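Local coordinates for protein carboxypeptidase A (Helicoverpa armigera, PDB 1JQG) that probably trims residues from the C-terminus of peptides as a zinc-dependent M14 carboxypeptidase, captured here as a pro-protein with its activation domain still attached, at residues G23-Q28 / F68-F73; Y27-A32 / G61-P66; G250-R255 / S271-G276. All coordinates share one frame; numbering follows the deposited sequence.

Contact 1: residues G23-Q28 / F68-F73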
ATOM      1  N   GLY A  23      17.802 -16.143  10.670  1.00 30.27           N
ATOM      2  CA  GLY A  23      19.114 -15.490  10.665  1.00 34.35           C
ATOM      3  C   GLY A  23      19.075 -14.070  10.119  1.00 35.98           C
ATOM      4  O   GLY A  23      20.049 -13.325  10.297  1.00 40.54           O
ATOM      5  N   HIS A  24      17.947 -13.680   9.504  1.00 32.48           N
ATOM      6  CA  HIS A  24      17.828 -12.338   8.946  1.00 29.23           C
ATOM      7  C   HIS A  24      17.690 -11.302  10.070  1.00 28.35           C
ATOM      8  O   HIS A  24      16.902 -11.489  10.995  1.00 24.39           O
ATOM      9  CB  HIS A  24      16.650 -12.269   7.990  1.00 24.05           C
ATOM     10  CG  HIS A  24      16.885 -12.805   6.632  1.00 26.56           C
ATOM     11  ND1 HIS A  24      17.637 -13.943   6.423  1.00 41.41           N
ATOM     12  CD2 HIS A  24      16.496 -12.401   5.396  1.00 25.64           C
ATOM     13  CE1 HIS A  24      17.701 -14.225   5.124  1.00 32.77           C
ATOM     14  NE2 HIS A  24      17.005 -13.289   4.491  1.00 30.22           N
ATOM     15  N   ALA A  25      18.452 -10.210   9.972  1.00 27.18           N
ATOM     16  CA  ALA A  25      18.401  -9.151  10.970  1.00 24.25           C
ATOM     17  C   ALA A  25      17.937  -7.804  10.393  1.00 25.78           C
ATOM     18  O   ALA A  25      18.196  -7.376   9.268  1.00 22.71           O
ATOM     19  CB  ALA A  25      19.756  -8.898  11.604  1.00 25.73           C
ATOM     20  N   VAL A  26      17.224  -7.056  11.235  1.00 24.77           N
ATOM     21  CA  VAL A  26      16.730  -5.736  10.898  1.00 23.64           C
ATOM     22  C   VAL A  26      17.670  -4.695  11.480  1.00 23.25           C
ATOM     23  O   VAL A  26      17.947  -4.727  12.687  1.00 21.17           O
ATOM     24  CB  VAL A  26      15.287  -5.502  11.427  1.00 26.48           C
ATOM     25  CG1 VAL A  26      14.857  -4.048  11.281  1.00 23.83           C
ATOM     26  CG2 VAL A  26      14.336  -6.383  10.620  1.00 19.32           C
ATOM     27  N   TYR A  27      18.147  -3.815  10.613  1.00 21.95           N
ATOM     28  CA  TYR A  27      19.064  -2.766  11.034  1.00 27.37           C
ATOM     29  C   TYR A  27      18.390  -1.400  10.926  1.00 31.10           C
ATOM     30  O   TYR A  27      17.442  -1.185  10.149  1.00 31.59           O
ATOM     31  CB  TYR A  27      20.336  -2.804  10.201  1.00 29.82           C
ATOM     32  CG  TYR A  27      21.318  -3.903  10.552  1.00 32.89           C
ATOM     33  CD1 TYR A  27      21.242  -5.133   9.915  1.00 32.42           C
ATOM     34  CD2 TYR A  27      22.337  -3.708  11.483  1.00 34.45           C
ATOM     35  CE1 TYR A  27      22.159  -6.138  10.194  1.00 34.65           C
ATOM     36  CE2 TYR A  27      23.231  -4.716  11.794  1.00 36.66           C
ATOM     37  CZ  TYR A  27      23.137  -5.928  11.138  1.00 36.06           C
ATOM     38  OH  TYR A  27      24.011  -6.934  11.417  1.00 42.65           O
ATOM     39  N   GLN A  28      18.868  -0.455  11.711  1.00 33.08           N
ATOM     40  CA  GLN A  28      18.420   0.932  11.653  1.00 32.94           C
ATOM     41  C   GLN A  28      19.602   1.807  11.236  1.00 32.74           C
ATOM     42  O   GLN A  28      20.568   1.890  11.996  1.00 36.26           O
ATOM     43  CB  GLN A  28      17.803   1.301  12.994  1.00 27.69           C
ATOM     44  CG  GLN A  28      17.376   2.744  13.095  1.00 32.68           C
ATOM     45  CD  GLN A  28      17.016   3.149  14.522  1.00 40.82           C
ATOM     46  OE1 GLN A  28      17.709   4.018  15.085  1.00 37.17           O
ATOM     47  NE2 GLN A  28      15.970   2.514  15.044  1.00 33.95           N
ATOM     48  N   PHE A  68      23.959 -14.073   5.639  1.00 46.78           N
ATOM     49  CA  PHE A  68      25.188 -14.178   4.886  1.00 44.75           C
ATOM     50  C   PHE A  68      25.665 -12.854   4.328  1.00 42.65           C
ATOM     51  O   PHE A  68      26.603 -12.822   3.527  1.00 44.09           O
ATOM     52  CB  PHE A  68      25.035 -15.209   3.754  1.00 49.34           C
ATOM     53  CG  PHE A  68      24.901 -16.625   4.252  1.00 53.58           C
ATOM     54  CD1 PHE A  68      23.740 -17.335   3.990  1.00 57.44           C
ATOM     55  CD2 PHE A  68      25.897 -17.243   4.985  1.00 52.25           C
ATOM     56  CE1 PHE A  68      23.587 -18.635   4.435  1.00 59.36           C
ATOM     57  CE2 PHE A  68      25.746 -18.538   5.430  1.00 56.73           C
ATOM     58  CZ  PHE A  68      24.591 -19.244   5.158  1.00 57.40           C
ATOM     59  N   LYS A  69      25.059 -11.751   4.734  1.00 40.83           N
ATOM     60  CA  LYS A  69      25.443 -10.425   4.274  1.00 38.18           C
ATOM     61  C   LYS A  69      25.583  -9.438   5.420  1.00 36.42           C
ATOM     62  O   LYS A  69      25.973  -8.301   5.210  1.00 37.02           O
ATOM     63  CB  LYS A  69      24.404  -9.876   3.287  1.00 39.81           C
ATOM     64  CG  LYS A  69      24.486 -10.475   1.890  1.00 28.67           C
ATOM     65  CD  LYS A  69      23.314  -9.993   1.056  1.00 29.30           C
ATOM     66  CE  LYS A  69      23.376 -10.476  -0.372  1.00 29.26           C
ATOM     67  NZ  LYS A  69      22.204  -9.973  -1.145  1.00 29.16           N
ATOM     68  N   ARG A  70      25.340  -9.884   6.639  1.00 37.65           N
ATOM     69  CA  ARG A  70      25.404  -9.059   7.832  1.00 38.91           C
ATOM     70  C   ARG A  70      26.781  -8.471   8.080  1.00 42.85           C
ATOM     71  O   ARG A  70      26.899  -7.301   8.451  1.00 40.02           O
ATOM     72  CB  ARG A  70      24.947  -9.796   9.086  1.00 40.00           C
ATOM     73  CG  ARG A  70      23.476 -10.194   9.087  1.00 29.85           C
ATOM     74  CD  ARG A  70      23.101 -10.856  10.392  1.00 32.66           C
ATOM     75  NE  ARG A  70      23.534 -10.079  11.554  1.00 36.04           N
ATOM     76  CZ  ARG A  70      23.096 -10.325  12.800  1.00 43.31           C
ATOM     77  NH1 ARG A  70      22.223 -11.301  13.059  1.00 37.65           N
ATOM     78  NH2 ARG A  70      23.599  -9.520  13.746  1.00 43.05           N
ATOM     79  N   GLU A  71      27.818  -9.283   7.876  1.00 48.34           N
ATOM     80  CA  GLU A  71      29.197  -8.854   8.086  1.00 49.24           C
ATOM     81  C   GLU A  71      29.655  -7.851   7.033  1.00 48.14           C
ATOM     82  O   GLU A  71      30.319  -6.857   7.351  1.00 46.59           O
ATOM     83  CB  GLU A  71      30.139 -10.063   8.109  1.00 57.03           C
ATOM     84  CG  GLU A  71      31.540  -9.773   8.626  1.00 63.59           C
ATOM     85  CD  GLU A  71      32.337 -11.034   8.921  1.00 74.65           C
ATOM     86  OE1 GLU A  71      32.891 -11.675   7.988  1.00 76.66           O
ATOM     87  OE2 GLU A  71      32.437 -11.436  10.112  1.00 73.22           O
ATOM     88  N   ILE A  72      29.323  -8.101   5.769  1.00 45.86           N
ATOM     89  CA  ILE A  72      29.680  -7.207   4.675  1.00 43.81           C
ATOM     90  C   ILE A  72      28.948  -5.868   4.790  1.00 42.93           C
ATOM     91  O   ILE A  72      29.493  -4.810   4.479  1.00 41.46           O
ATOM     92  CB  ILE A  72      29.336  -7.842   3.316  1.00 45.96           C
ATOM     93  CG1 ILE A  72      30.081  -9.173   3.113  1.00 49.89           C
ATOM     94  CG2 ILE A  72      29.653  -6.881   2.183  1.00 41.93           C
ATOM     95  CD1 ILE A  72      29.602  -9.888   1.849  1.00 52.37           C
ATOM     96  N   PHE A  73      27.682  -5.933   5.213  1.00 41.47           N
ATOM     97  CA  PHE A  73      26.807  -4.784   5.302  1.00 41.05           C
ATOM     98  C   PHE A  73      27.328  -3.772   6.323  1.00 40.38           C
ATOM     99  O   PHE A  73      27.479  -2.586   5.988  1.00 38.65           O
ATOM    100  CB  PHE A  73      25.376  -5.202   5.630  1.00 35.62           C
ATOM    101  CG  PHE A  73      24.457  -4.083   6.026  1.00 38.66           C
ATOM    102  CD1 PHE A  73      24.113  -3.834   7.343  1.00 36.13           C
ATOM    103  CD2 PHE A  73      23.930  -3.273   5.016  1.00 38.59           C
ATOM    104  CE1 PHE A  73      23.233  -2.797   7.637  1.00 42.59           C
ATOM    105  CE2 PHE A  73      23.068  -2.241   5.318  1.00 41.92           C
ATOM    106  CZ  PHE A  73      22.712  -2.007   6.630  1.00 39.38           C
TER

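Contact 2: residues Y27-A32 / G61-P66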
ATOM      1  N   TYR A  27      18.147  -3.815  10.613  1.00 21.95           N
ATOM      2  CA  TYR A  27      19.064  -2.766  11.034  1.00 27.37           C
ATOM      3  C   TYR A  27      18.390  -1.400  10.926  1.00 31.10           C
ATOM      4  O   TYR A  27      17.442  -1.185  10.149  1.00 31.59           O
ATOM      5  CB  TYR A  27      20.336  -2.804  10.201  1.00 29.82           C
ATOM      6  CG  TYR A  27      21.318  -3.903  10.552  1.00 32.89           C
ATOM      7  CD1 TYR A  27      21.242  -5.133   9.915  1.00 32.42           C
ATOM      8  CD2 TYR A  27      22.337  -3.708  11.483  1.00 34.45           C
ATOM      9  CE1 TYR A  27      22.159  -6.138  10.194  1.00 34.65           C
ATOM     10  CE2 TYR A  27      23.231  -4.716  11.794  1.00 36.66           C
ATOM     11  CZ  TYR A  27      23.137  -5.928  11.138  1.00 36.06           C
ATOM     12  OH  TYR A  27      24.011  -6.934  11.417  1.00 42.65           O
ATOM     13  N   GLN A  28      18.868  -0.455  11.711  1.00 33.08           N
ATOM     14  CA  GLN A  28      18.420   0.932  11.653  1.00 32.94           C
ATOM     15  C   GLN A  28      19.602   1.807  11.236  1.00 32.74           C
ATOM     16  O   GLN A  28      20.568   1.890  11.996  1.00 36.26           O
ATOM     17  CB  GLN A  28      17.803   1.301  12.994  1.00 27.69           C
ATOM     18  CG  GLN A  28      17.376   2.744  13.095  1.00 32.68           C
ATOM     19  CD  GLN A  28      17.016   3.149  14.522  1.00 40.82           C
ATOM     20  OE1 GLN A  28      17.709   4.018  15.085  1.00 37.17           O
ATOM     21  NE2 GLN A  28      15.970   2.514  15.044  1.00 33.95           N
ATOM     22  N   VAL A  29      19.554   2.349  10.019  1.00 30.44           N
ATOM     23  CA  VAL A  29      20.638   3.188   9.527  1.00 30.08           C
ATOM     24  C   VAL A  29      20.332   4.662   9.764  1.00 28.45           C
ATOM     25  O   VAL A  29      19.256   5.097   9.409  1.00 26.84           O
ATOM     26  CB  VAL A  29      20.947   2.948   8.041  1.00 31.87           C
ATOM     27  CG1 VAL A  29      21.228   1.445   7.899  1.00 31.12           C
ATOM     28  CG2 VAL A  29      19.834   3.321   7.086  1.00 41.84           C
ATOM     29  N   ASP A  30      21.240   5.378  10.404  1.00 31.72           N
ATOM     30  CA  ASP A  30      21.119   6.775  10.743  1.00 28.55           C
ATOM     31  C   ASP A  30      22.111   7.572   9.923  1.00 28.76           C
ATOM     32  O   ASP A  30      23.298   7.442  10.193  1.00 30.87           O
ATOM     33  CB  ASP A  30      21.383   7.041  12.231  1.00 34.43           C
ATOM     34  CG  ASP A  30      20.520   6.192  13.136  1.00 36.54           C
ATOM     35  OD1 ASP A  30      19.597   6.784  13.714  1.00 45.14           O
ATOM     36  OD2 ASP A  30      20.768   4.963  13.230  1.00 44.33           O
ATOM     37  N   VAL A  31      21.612   8.339   8.965  1.00 30.60           N
ATOM     38  CA  VAL A  31      22.444   9.168   8.106  1.00 31.71           C
ATOM     39  C   VAL A  31      22.448  10.607   8.602  1.00 32.97           C
ATOM     40  O   VAL A  31      21.432  11.125   9.035  1.00 33.89           O
ATOM     41  CB  VAL A  31      22.017   9.097   6.617  1.00 32.63           C
ATOM     42  CG1 VAL A  31      22.296   7.691   6.080  1.00 30.26           C
ATOM     43  CG2 VAL A  31      20.558   9.483   6.479  1.00 30.69           C
ATOM     44  N   ALA A  32      23.599  11.261   8.522  1.00 35.82           N
ATOM     45  CA  ALA A  32      23.755  12.637   8.988  1.00 34.91           C
ATOM     46  C   ALA A  32      23.552  13.654   7.872  1.00 35.62           C
ATOM     47  O   ALA A  32      22.976  14.701   8.117  1.00 39.67           O
ATOM     48  CB  ALA A  32      25.160  12.833   9.548  1.00 26.22           C
ATOM     49  N   GLY A  61      16.211   5.039   8.690  1.00 25.48           N
ATOM     50  CA  GLY A  61      15.454   4.033   7.967  1.00 25.14           C
ATOM     51  C   GLY A  61      15.732   2.637   8.469  1.00 24.65           C
ATOM     52  O   GLY A  61      16.559   2.437   9.353  1.00 22.94           O
ATOM     53  N   LYS A  62      14.926   1.687   8.003  1.00 26.01           N
ATOM     54  CA  LYS A  62      15.061   0.293   8.383  1.00 27.52           C
ATOM     55  C   LYS A  62      15.301  -0.608   7.169  1.00 28.15           C
ATOM     56  O   LYS A  62      14.705  -0.417   6.113  1.00 27.67           O
ATOM     57  CB  LYS A  62      13.826  -0.133   9.166  1.00 31.64           C
ATOM     58  CG  LYS A  62      13.742   0.484  10.542  1.00 37.33           C
ATOM     59  CD  LYS A  62      12.826  -0.264  11.498  1.00 44.75           C
ATOM     60  CE  LYS A  62      12.659   0.540  12.786  1.00 54.25           C
ATOM     61  NZ  LYS A  62      11.517   0.147  13.651  1.00 58.54           N
ATOM     62  N   VAL A  63      16.223  -1.573   7.347  1.00 26.48           N
ATOM     63  CA  VAL A  63      16.527  -2.494   6.243  1.00 27.11           C
ATOM     64  C   VAL A  63      16.688  -3.924   6.740  1.00 26.59           C
ATOM     65  O   VAL A  63      17.269  -4.144   7.810  1.00 22.65           O
ATOM     66  CB  VAL A  63      17.787  -1.995   5.481  1.00 28.26           C
ATOM     67  CG1 VAL A  63      18.922  -1.739   6.453  1.00 30.45           C
ATOM     68  CG2 VAL A  63      18.204  -2.868   4.311  1.00 20.89           C
ATOM     69  N   LEU A  64      16.101  -4.877   5.985  1.00 24.02           N
ATOM     70  CA  LEU A  64      16.239  -6.287   6.332  1.00 23.15           C
ATOM     71  C   LEU A  64      17.458  -6.919   5.668  1.00 21.08           C
ATOM     72  O   LEU A  64      17.572  -6.898   4.459  1.00 28.92           O
ATOM     73  CB  LEU A  64      14.967  -7.028   5.898  1.00 25.78           C
ATOM     74  CG  LEU A  64      14.892  -8.525   6.262  1.00 22.73           C
ATOM     75  CD1 LEU A  64      14.806  -8.608   7.775  1.00 17.65           C
ATOM     76  CD2 LEU A  64      13.699  -9.110   5.557  1.00 22.70           C
ATOM     77  N   VAL A  65      18.430  -7.353   6.435  1.00 23.87           N
ATOM     78  CA  VAL A  65      19.694  -7.876   5.933  1.00 26.31           C
ATOM     79  C   VAL A  65      19.871  -9.368   6.215  1.00 28.61           C
ATOM     80  O   VAL A  65      19.760  -9.864   7.342  1.00 27.97           O
ATOM     81  CB  VAL A  65      20.896  -7.138   6.562  1.00 25.04           C
ATOM     82  CG1 VAL A  65      22.219  -7.755   6.067  1.00 17.64           C
ATOM     83  CG2 VAL A  65      20.771  -5.614   6.411  1.00 18.40           C
ATOM     84  N   PRO A  66      20.080 -10.153   5.174  1.00 29.83           N
ATOM     85  CA  PRO A  66      20.314 -11.593   5.266  1.00 33.53           C
ATOM     86  C   PRO A  66      21.490 -11.964   6.147  1.00 36.51           C
ATOM     87  O   PRO A  66      22.476 -11.239   6.274  1.00 37.59           O
ATOM     88  CB  PRO A  66      20.545 -12.034   3.819  1.00 27.96           C
ATOM     89  CG  PRO A  66      19.824 -10.991   3.018  1.00 24.84           C
ATOM     90  CD  PRO A  66      20.102  -9.704   3.756  1.00 28.40           C
TER

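Contact 3: residues G250-R255 / S271-G276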
ATOM      1  N   GLY A 250       9.248 -11.882 -10.136  1.00 26.50           N
ATOM      2  CA  GLY A 250       8.381 -10.836  -9.675  1.00 18.78           C
ATOM      3  C   GLY A 250       8.852  -9.436 -10.020  1.00 20.08           C
ATOM      4  O   GLY A 250      10.036  -9.063  -9.922  1.00 21.35           O
ATOM      5  N   VAL A 251       7.876  -8.587 -10.235  1.00 18.84           N
ATOM      6  CA  VAL A 251       8.004  -7.195 -10.588  1.00 19.00           C
ATOM      7  C   VAL A 251       7.329  -6.335  -9.508  1.00 20.86           C
ATOM      8  O   VAL A 251       6.301  -6.712  -8.954  1.00 17.44           O
ATOM      9  CB  VAL A 251       7.333  -6.906 -11.934  1.00 16.64           C
ATOM     10  CG1 VAL A 251       7.213  -5.402 -12.139  1.00 15.73           C
ATOM     11  CG2 VAL A 251       8.019  -7.614 -13.097  1.00 22.32           C
ATOM     12  N   ASP A 252       7.987  -5.226  -9.150  1.00 22.77           N
ATOM     13  CA  ASP A 252       7.393  -4.268  -8.221  1.00 21.26           C
ATOM     14  C   ASP A 252       6.305  -3.491  -8.980  1.00 21.08           C
ATOM     15  O   ASP A 252       6.592  -2.642  -9.827  1.00 15.39           O
ATOM     16  CB  ASP A 252       8.459  -3.302  -7.720  1.00 23.22           C
ATOM     17  CG  ASP A 252       7.975  -2.364  -6.633  1.00 21.78           C
ATOM     18  OD1 ASP A 252       8.853  -1.721  -6.024  1.00 26.05           O
ATOM     19  OD2 ASP A 252       6.736  -2.286  -6.403  1.00 17.02           O
ATOM     20  N   LEU A 253       5.051  -3.807  -8.630  1.00 19.32           N
ATOM     21  CA  LEU A 253       3.922  -3.169  -9.353  1.00 18.54           C
ATOM     22  C   LEU A 253       3.820  -1.674  -9.182  1.00 16.13           C
ATOM     23  O   LEU A 253       3.272  -0.948 -10.000  1.00 16.67           O
ATOM     24  CB  LEU A 253       2.610  -3.817  -8.927  1.00 15.73           C
ATOM     25  CG  LEU A 253       2.417  -5.290  -9.276  1.00 20.09           C
ATOM     26  CD1 LEU A 253       1.105  -5.802  -8.681  1.00 15.02           C
ATOM     27  CD2 LEU A 253       2.426  -5.484 -10.810  1.00 16.57           C
ATOM     28  N   ASN A 254       4.430  -1.122  -8.135  1.00 19.08           N
ATOM     29  CA  ASN A 254       4.413   0.318  -7.895  1.00 19.57           C
ATOM     30  C   ASN A 254       5.536   0.995  -8.647  1.00 16.94           C
ATOM     31  O   ASN A 254       5.901   2.146  -8.391  1.00 19.49           O
ATOM     32  CB  ASN A 254       4.442   0.631  -6.400  1.00 13.56           C
ATOM     33  CG  ASN A 254       3.672   1.926  -6.088  1.00 22.93           C
ATOM     34  OD1 ASN A 254       2.851   2.366  -6.904  1.00 13.81           O
ATOM     35  ND2 ASN A 254       3.906   2.558  -4.949  1.00 22.85           N
ATOM     36  N   ARG A 255       6.142   0.290  -9.595  1.00 14.93           N
ATOM     37  CA  ARG A 255       7.205   0.816 -10.434  1.00 19.06           C
ATOM     38  C   ARG A 255       6.890   0.439 -11.898  1.00 19.77           C
ATOM     39  O   ARG A 255       7.637   0.698 -12.821  1.00 19.91           O
ATOM     40  CB  ARG A 255       8.571   0.301 -10.058  1.00 21.30           C
ATOM     41  CG  ARG A 255       8.973   0.344  -8.596  1.00 26.83           C
ATOM     42  CD  ARG A 255       9.486   1.733  -8.245  1.00 33.21           C
ATOM     43  NE  ARG A 255       9.713   1.816  -6.813  1.00 46.40           N
ATOM     44  CZ  ARG A 255      10.775   2.371  -6.257  1.00 50.90           C
ATOM     45  NH1 ARG A 255      11.723   2.905  -7.025  1.00 50.35           N
ATOM     46  NH2 ARG A 255      10.858   2.366  -4.927  1.00 54.41           N
ATOM     47  N   SER A 271      16.056  -7.641  -7.641  1.00 25.59           N
ATOM     48  CA  SER A 271      15.702  -6.518  -6.762  1.00 27.48           C
ATOM     49  C   SER A 271      14.216  -6.451  -6.453  1.00 29.44           C
ATOM     50  O   SER A 271      13.398  -6.804  -7.322  1.00 29.44           O
ATOM     51  CB  SER A 271      16.166  -5.215  -7.408  1.00 24.86           C
ATOM     52  OG  SER A 271      15.769  -4.124  -6.597  1.00 38.05           O
ATOM     53  N   ASP A 272      13.861  -5.913  -5.290  1.00 30.24           N
ATOM     54  CA  ASP A 272      12.476  -5.736  -4.884  1.00 30.97           C
ATOM     55  C   ASP A 272      11.809  -4.558  -5.591  1.00 31.45           C
ATOM     56  O   ASP A 272      10.638  -4.341  -5.365  1.00 33.31           O
ATOM     57  CB  ASP A 272      12.376  -5.569  -3.365  1.00 32.82           C
ATOM     58  CG  ASP A 272      12.601  -6.861  -2.622  1.00 37.12           C
ATOM     59  OD1 ASP A 272      11.994  -7.859  -3.074  1.00 46.30           O
ATOM     60  OD2 ASP A 272      13.352  -6.865  -1.638  1.00 44.69           O
ATOM     61  N   THR A 273      12.574  -3.725  -6.290  1.00 31.25           N
ATOM     62  CA  THR A 273      12.075  -2.568  -7.006  1.00 24.60           C
ATOM     63  C   THR A 273      12.213  -2.692  -8.503  1.00 20.63           C
ATOM     64  O   THR A 273      12.282  -1.689  -9.191  1.00 23.86           O
ATOM     65  CB  THR A 273      12.797  -1.284  -6.519  1.00 16.69           C
ATOM     66  OG1 THR A 273      14.172  -1.315  -6.790  1.00 19.15           O
ATOM     67  CG2 THR A 273      12.551  -1.158  -5.035  1.00 15.96           C
ATOM     68  N   PHE A 274      12.244  -3.913  -9.016  1.00 23.13           N
ATOM     69  CA  PHE A 274      12.298  -4.179 -10.444  1.00 19.83           C
ATOM     70  C   PHE A 274      11.071  -3.641 -11.167  1.00 22.28           C
ATOM     71  O   PHE A 274      10.000  -4.107 -10.783  1.00 22.81           O
ATOM     72  CB  PHE A 274      12.428  -5.678 -10.697  1.00 20.47           C
ATOM     73  CG  PHE A 274      12.556  -6.051 -12.152  1.00 17.56           C
ATOM     74  CD1 PHE A 274      13.454  -5.381 -12.962  1.00 15.53           C
ATOM     75  CD2 PHE A 274      11.776  -7.078 -12.693  1.00 12.39           C
ATOM     76  CE1 PHE A 274      13.600  -5.712 -14.304  1.00 19.30           C
ATOM     77  CE2 PHE A 274      11.922  -7.408 -14.026  1.00 17.97           C
ATOM     78  CZ  PHE A 274      12.833  -6.730 -14.835  1.00 16.57           C
ATOM     79  N   HIS A 275      11.292  -2.844 -12.218  1.00 25.11           N
ATOM     80  CA  HIS A 275      10.235  -2.171 -12.941  1.00 25.32           C
ATOM     81  C   HIS A 275       9.556  -3.060 -13.972  1.00 27.52           C
ATOM     82  O   HIS A 275       8.551  -2.614 -14.558  1.00 24.99           O
ATOM     83  CB  HIS A 275      10.761  -0.860 -13.546  1.00 17.48           C
ATOM     84  CG  HIS A 275      12.012  -0.958 -14.342  1.00 25.91           C
ATOM     85  ND1 HIS A 275      12.216  -1.986 -15.257  1.00 23.74           N
ATOM     86  CD2 HIS A 275      13.111  -0.149 -14.403  1.00 20.75           C
ATOM     87  CE1 HIS A 275      13.411  -1.800 -15.806  1.00 29.20           C
ATOM     88  NE2 HIS A 275      13.957  -0.700 -15.311  1.00 22.47           N
ATOM     89  N   GLY A 276      10.142  -4.213 -14.318  1.00 27.88           N
ATOM     90  CA  GLY A 276       9.620  -4.991 -15.453  1.00 28.02           C
ATOM     91  C   GLY A 276      10.171  -4.694 -16.850  1.00 28.33           C
ATOM     92  O   GLY A 276      11.089  -3.897 -16.992  1.00 26.99           O
TER

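Contact 1: residues G23-Q28 / F68-F73
Tyr-27 meets two side chains from the first turn of helix 70-80, Phe-73 over its ring and Arg-70 at its hydroxyl. Phe-73 CE1 sits over a face of the phenol, toward the rim, 3.7 Å from Tyr-27 CG. The two ring planes are inclined at 52°, neither stacked nor edge-to-face, and the side chains slide past each other in opposite directions. Arg-70 crosses Tyr-27 at about a right angle and gives a weak hydrogen bond from NE to Tyr-27 OH, 3.2 Å long and bent to 134°. A bend at chi3 (50°) turns NE out of the line of the chain, toward the hydroxyl. The guanidinium has Ala-25 CB over one face, 3.7 Å from Arg-70 NH1. Gly-23 O stands near the plane of that group, 3.9 Å from Arg-70 CD. Further out, Lys-69 at the N-cap position accepts through its O the backbone N-H of Phe-73, fixing the turn that presents both side chains. Strand 25-30 lies between strands 61-65 and 83-88; Phe-73 also packs on Val-63 and Val-65 of the first, and Arg-70 on Leu-86 of the second, seating helix 70-80 on this sheet.

Contact 2: residues Y27-A32 / G61-P66
Tyr-27 to Val-29 run antiparallel to Gly-61 to Val-63, with the hydrogen-bonded pairs Tyr-27/Val-63 and Val-29/Gly-61 on either side of the non-hydrogen-bonded pair Gln-28/Lys-62 and the short strand axes at 139°. The bond from Tyr-27 N to Val-63 O is 3.0 Å and nearly straight, at 175°. Its return partner, Val-63 N to Tyr-27 O, is 3.1 Å, and the two links between Val-29 and Gly-61 are more bent. At the middle pair, Lys-62 CA donates a C-H contact to Tyr-27 O and Gln-28 CA another to Gly-61 O.

On the face shared by Tyr-27, Val-29 and Val-63, the packing is apolar. Val-65 CG2 approaches the phenol obliquely, 3.6 Å from Tyr-27 CD1. Val-63 CG1, placed between the backbone N and the carbonyl carbon (chi1 52°), reaches both Tyr-27 CB at 4.1 Å and Val-29 CG1 at 4.2 Å. An alanine in place of Tyr-27 would keep the CB contact but would probably open a gap beside Val-65 and Phe-73 and leave Arg-70 NE without its weakly bound hydroxyl acceptor. Gln-28 and Lys-62 point to the other face, and the extended lysine chain carries NZ to salt bridges with Glu-87 and Asp-393. The latter residue belongs to the zinc carboxypeptidase region, so this buried lysine ties the activation peptide to the enzyme, with its side chain about 14 Å from the zinc.

These are the two inner strands of a four-stranded antiparallel sheet in the order 50-53, 61-65, 25-30, 83-88. Together with helices 34-46 and 70-80 they form the ferredoxin-like open sandwich characteristic of activation domains in M14 procarboxypeptidases.

Contact 3: residues G250-R255 / S271-G276
The second shell of the zinc site includes Asp-252, whose segment packs against the 271-276 loop just beyond the disulfide Cys-248/Cys-270. Asp-252 N donates to Phe-274 O over 2.8 Å, the one hydrogen bond joining the two segments. Its carboxylate, with CG anti to the backbone N (chi1 -174°), is held by several partners. OD2 accepts from His-181 NE2 and, from above the carboxylate plane, from Asn-254 N at 3.1 Å, which closes an Asx turn. OD1 forms a salt bridge to Arg-235; it also comes within 3.2 Å of Asp-272 O, another acceptor, a proximity the arginine probably offsets.

Arg-255 and Thr-273 lie side by side and point the same way, with Thr-273 CG2 over one face of the guanidinium, 3.9 Å from Arg-255 NH2. Just before Asp-252, Val-251 divides its branches: CG1 abuts Phe-274 O at 3.4 Å, while CG2 meets the Phe-274 ring obliquely, 3.8 Å from CD2. Gly-276 places its N over the centre of that ring, at backbone angles (phi 89°) that suit glycine.

His-181 ligates the zinc together with Glu-184 and His-306, so the bond from Asp-252 is likely to orient and polarise its imidazole. This carboxylate–histidine–zinc arrangement is a recurrent feature of zinc enzymes, and is found in M14 carboxypeptidases.

Contacts 1 and 2 both belong to the activation domain and share Tyr-27 on strand 25-30; contact 1 brings in the helix, contact 2 the neighbouring strand. The two meet directly, Ala-25 O lying 2.8 Å from Val-65 N and Phe-73 CZ packing on Val-63 CG1. Both are buried, but backbone bonds dominate the strand pair, whereas the helix contact relies on rings and a weak polar link. Contact 3, in the zinc carboxypeptidase region, is partly buried, joins two parts of the long irregular region between helices 221-228 and 283-294 and is rich in charge. It touches neither of the others; its centre lies about 23 Å from that of contact 1 and 21 Å from that of contact 2.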